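Local coordinates for proline dehydrogenase (Bradyrhizobium japonicum USDA 110, PDB 3HAZ), which probably oxidises proline to glutamate in two steps, using an FAD-dependent proline dehydrogenase and an NAD-dependent aldehyde dehydrogenase joined in one chain, at residues Leu757-Gly763 with Leu961-Pro966. Sequence-based numbering, arbitrary orientation.
With NAD (nicotinamide-adenine-dinucleotide), chain D.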
loop_
_atom_site.group_PDB
_atom_site.type_symbol
_atom_site.label_atom_id
_atom_site.label_comp_id
_atom_site.label_asym_id
_atom_site.label_seq_id
_atom_site.Cartn_x
_atom_site.Cartn_y
_atom_site.Cartn_z
ATOM N N LEU A 757 16.149 -18.907 -38.150
ATOM C CA LEU A 757 17.109 -19.947 -37.812
ATOM C C LEU A 757 17.750 -19.608 -36.474
ATOM O O LEU A 757 18.407 -18.578 -36.331
ATOM C CB LEU A 757 18.189 -20.091 -38.894
ATOM C CG LEU A 757 19.403 -20.966 -38.542
ATOM C CD1 LEU A 757 18.975 -22.368 -38.142
ATOM C CD2 LEU A 757 20.400 -21.039 -39.700
ATOM N N ILE A 758 17.537 -20.469 -35.487
ATOM C CA ILE A 758 18.243 -20.361 -34.219
ATOM C C ILE A 758 19.337 -21.404 -34.248
ATOM O O ILE A 758 19.052 -22.602 -34.312
ATOM C CB ILE A 758 17.320 -20.651 -33.025
ATOM C CG1 ILE A 758 16.212 -19.603 -32.942
ATOM C CG2 ILE A 758 18.115 -20.692 -31.726
ATOM C CD1 ILE A 758 15.139 -19.945 -31.928
ATOM N N ALA A 759 20.588 -20.949 -34.223
ATOM C CA ALA A 759 21.716 -21.850 -34.371
ATOM C C ALA A 759 22.764 -21.586 -33.300
ATOM O O ALA A 759 23.349 -20.502 -33.226
ATOM C CB ALA A 759 22.325 -21.727 -35.769
ATOM N N GLU A 760 22.986 -22.592 -32.466
ATOM C CA GLU A 760 23.972 -22.496 -31.407
ATOM C C GLU A 760 25.099 -23.431 -31.785
ATOM O O GLU A 760 24.888 -24.626 -31.998
ATOM C CB GLU A 760 23.346 -22.870 -30.063
ATOM C CG GLU A 760 22.025 -22.143 -29.795
ATOM C CD GLU A 760 22.189 -20.628 -29.680
ATOM O OE1 GLU A 760 22.736 -20.164 -28.656
ATOM O OE2 GLU A 760 21.767 -19.901 -30.609
ATOM N N THR A 761 26.295 -22.873 -31.910
ATOM C CA THR A 761 27.407 -23.615 -32.470
ATOM C C THR A 761 28.609 -23.580 -31.518
ATOM O O THR A 761 28.465 -23.242 -30.342
ATOM C CB THR A 761 27.739 -23.114 -33.898
ATOM O OG1 THR A 761 27.763 -21.683 -33.912
ATOM C CG2 THR A 761 26.659 -23.575 -34.878
ATOM N N GLY A 762 29.784 -23.943 -32.012
ATOM C CA GLY A 762 30.912 -24.170 -31.126
ATOM C C GLY A 762 31.549 -22.927 -30.530
ATOM O O GLY A 762 30.961 -21.843 -30.506
ATOM N N GLY A 763 32.766 -23.100 -30.025
ATOM C CA GLY A 763 33.567 -21.990 -29.561
ATOM C C GLY A 763 35.015 -22.411 -29.392
ATOM O O GLY A 763 35.327 -23.597 -29.343
ATOM N N LEU A 961 30.743 -16.493 -34.476
ATOM C CA LEU A 961 30.709 -17.859 -34.996
ATOM C C LEU A 961 30.116 -18.861 -34.000
ATOM O O LEU A 961 29.943 -20.035 -34.325
ATOM C CB LEU A 961 32.120 -18.315 -35.410
ATOM C CG LEU A 961 32.865 -17.496 -36.468
ATOM C CD1 LEU A 961 34.263 -18.091 -36.762
ATOM C CD2 LEU A 961 32.051 -17.395 -37.744
ATOM N N SER A 962 29.804 -18.398 -32.792
ATOM C CA SER A 962 29.273 -19.283 -31.756
ATOM C C SER A 962 27.738 -19.385 -31.677
ATOM O O SER A 962 27.209 -20.228 -30.952
ATOM C CB SER A 962 29.831 -18.879 -30.388
ATOM O OG SER A 962 31.222 -19.138 -30.329
ATOM N N GLY A 963 27.019 -18.536 -32.399
ATOM C CA GLY A 963 25.565 -18.625 -32.379
ATOM C C GLY A 963 24.815 -17.399 -32.848
ATOM O O GLY A 963 25.409 -16.344 -33.060
ATOM N N THR A 964 23.499 -17.547 -33.014
ATOM C CA THR A 964 22.653 -16.460 -33.484
ATOM C C THR A 964 21.919 -15.778 -32.336
ATOM O O THR A 964 21.558 -14.615 -32.440
ATOM C CB THR A 964 21.562 -16.967 -34.487
ATOM O OG1 THR A 964 20.823 -18.049 -33.899
ATOM C CG2 THR A 964 22.181 -17.431 -35.797
ATOM N N GLY A 965 21.705 -16.504 -31.242
ATOM C CA GLY A 965 20.725 -16.091 -30.250
ATOM C C GLY A 965 19.339 -16.460 -30.765
ATOM O O GLY A 965 19.210 -16.915 -31.900
ATOM N N PRO A 966 18.299 -16.300 -29.929
ATOM C CA PRO A 966 18.419 -15.847 -28.541
ATOM C C PRO A 966 19.000 -16.957 -27.666
ATOM O O PRO A 966 19.158 -18.094 -28.120
ATOM C CB PRO A 966 16.966 -15.566 -28.122
ATOM C CG PRO A 966 16.100 -16.002 -29.274
ATOM C CD PRO A 966 16.938 -16.767 -30.237
HETATM P PA NAD D . 27.127 -31.538 -35.954
HETATM O O1A NAD D . 27.213 -30.160 -36.840
HETATM O O2A NAD D . 28.160 -32.485 -36.405
HETATM O O5B NAD D . 25.608 -32.188 -36.190
HETATM C C5B NAD D . 24.627 -32.035 -35.172
HETATM C C4B NAD D . 23.215 -32.319 -35.707
HETATM O O4B NAD D . 22.932 -31.774 -37.053
HETATM C C3B NAD D . 22.857 -33.850 -35.892
HETATM O O3B NAD D . 21.666 -34.355 -35.372
HETATM C C2B NAD D . 23.218 -34.065 -37.359
HETATM O O2B NAD D . 22.978 -35.315 -37.967
HETATM C C1B NAD D . 22.647 -32.848 -37.945
HETATM N N9A NAD D . 23.217 -32.568 -39.271
HETATM C C8A NAD D . 24.435 -32.938 -39.742
HETATM N N7A NAD D . 24.559 -32.440 -41.073
HETATM C C5A NAD D . 23.367 -31.750 -41.393
HETATM C C6A NAD D . 22.957 -31.081 -42.541
HETATM N N6A NAD D . 23.844 -31.013 -43.691
HETATM N N1A NAD D . 21.735 -30.491 -42.586
HETATM C C2A NAD D . 20.895 -30.558 -41.487
HETATM N N3A NAD D . 21.296 -31.216 -40.357
HETATM C C4A NAD D . 22.536 -31.815 -40.311
HETATM O O3 NAD D . 27.283 -31.200 -34.317
HETATM P PN NAD D . 27.628 -32.438 -33.247
HETATM O O1N NAD D . 28.944 -33.292 -33.807
HETATM O O2N NAD D . 26.467 -33.321 -33.118
HETATM O O5D NAD D . 27.994 -31.805 -31.747
HETATM C C5D NAD D . 29.214 -31.102 -31.558
HETATM C C4D NAD D . 29.090 -29.596 -31.872
HETATM O O4D NAD D . 27.832 -28.924 -31.430
HETATM C C3D NAD D . 30.239 -28.586 -31.441
HETATM O O3D NAD D . 30.886 -27.816 -32.426
HETATM C C2D NAD D . 29.537 -27.865 -30.270
HETATM O O2D NAD D . 30.169 -26.809 -29.572
HETATM C C1D NAD D . 28.173 -27.704 -30.805
HETATM N N1N NAD D . 27.260 -27.474 -29.678
HETATM C C2N NAD D . 26.956 -26.153 -29.297
HETATM C C3N NAD D . 26.065 -25.917 -28.166
HETATM C C7N NAD D . 25.724 -24.473 -27.758
HETATM O O7N NAD D . 24.850 -24.280 -26.990
HETATM N N7N NAD D . 26.375 -23.358 -28.415
HETATM C C4N NAD D . 25.490 -27.065 -27.421
HETATM C C5N NAD D . 25.790 -28.375 -27.802
HETATM C C6N NAD D . 26.692 -28.619 -28.951
HETATM O O HOH W 1 25.190 -20.647 -28.837
#
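Thr964 OG1 is gripped twice: it accepts a nearly straight bond from Ala759 N (2.9 Å, 172°) and gives its own proton to a lone pair of Gly965 O (2.8 Å). With chi1 at 53°, OG1 sits between its backbone N and carbonyl carbon, which turns it to the edge of strand 757-760. Thr964 N returns a bond to Ala759 O, so side chain and backbone together pair with Ala759. The backbones of Gly963 and Glu760 form a single beta bridge, and Gly963 CA makes a CA-H...O contact of 3.0 Å with Ala759 O. Further along, Thr761 N reaches Ser962 O from above the carbonyl plane, while Thr761 OG1 donates to Leu961 O. Ser962 OG meets Gly762 O within the carbonyl plane at 2.7 Å and is also hydrogen-bonded to Gly915 N. Bent at chi2 (-64°), Glu760 brings OE2 to Gly965 N in a weak bond; a water joins its OE1 to Ser962 O and NAD N7N. That carboxamide nitrogen also donates to Thr761 O (2.8 Å). Across the other edge of strand 757-760 lies strand 730-734. Loop 961-966 thus backs the nicotinamide site of an aldehyde dehydrogenase NAD-binding domain, beside Glu760, the predicted active-site glutamate.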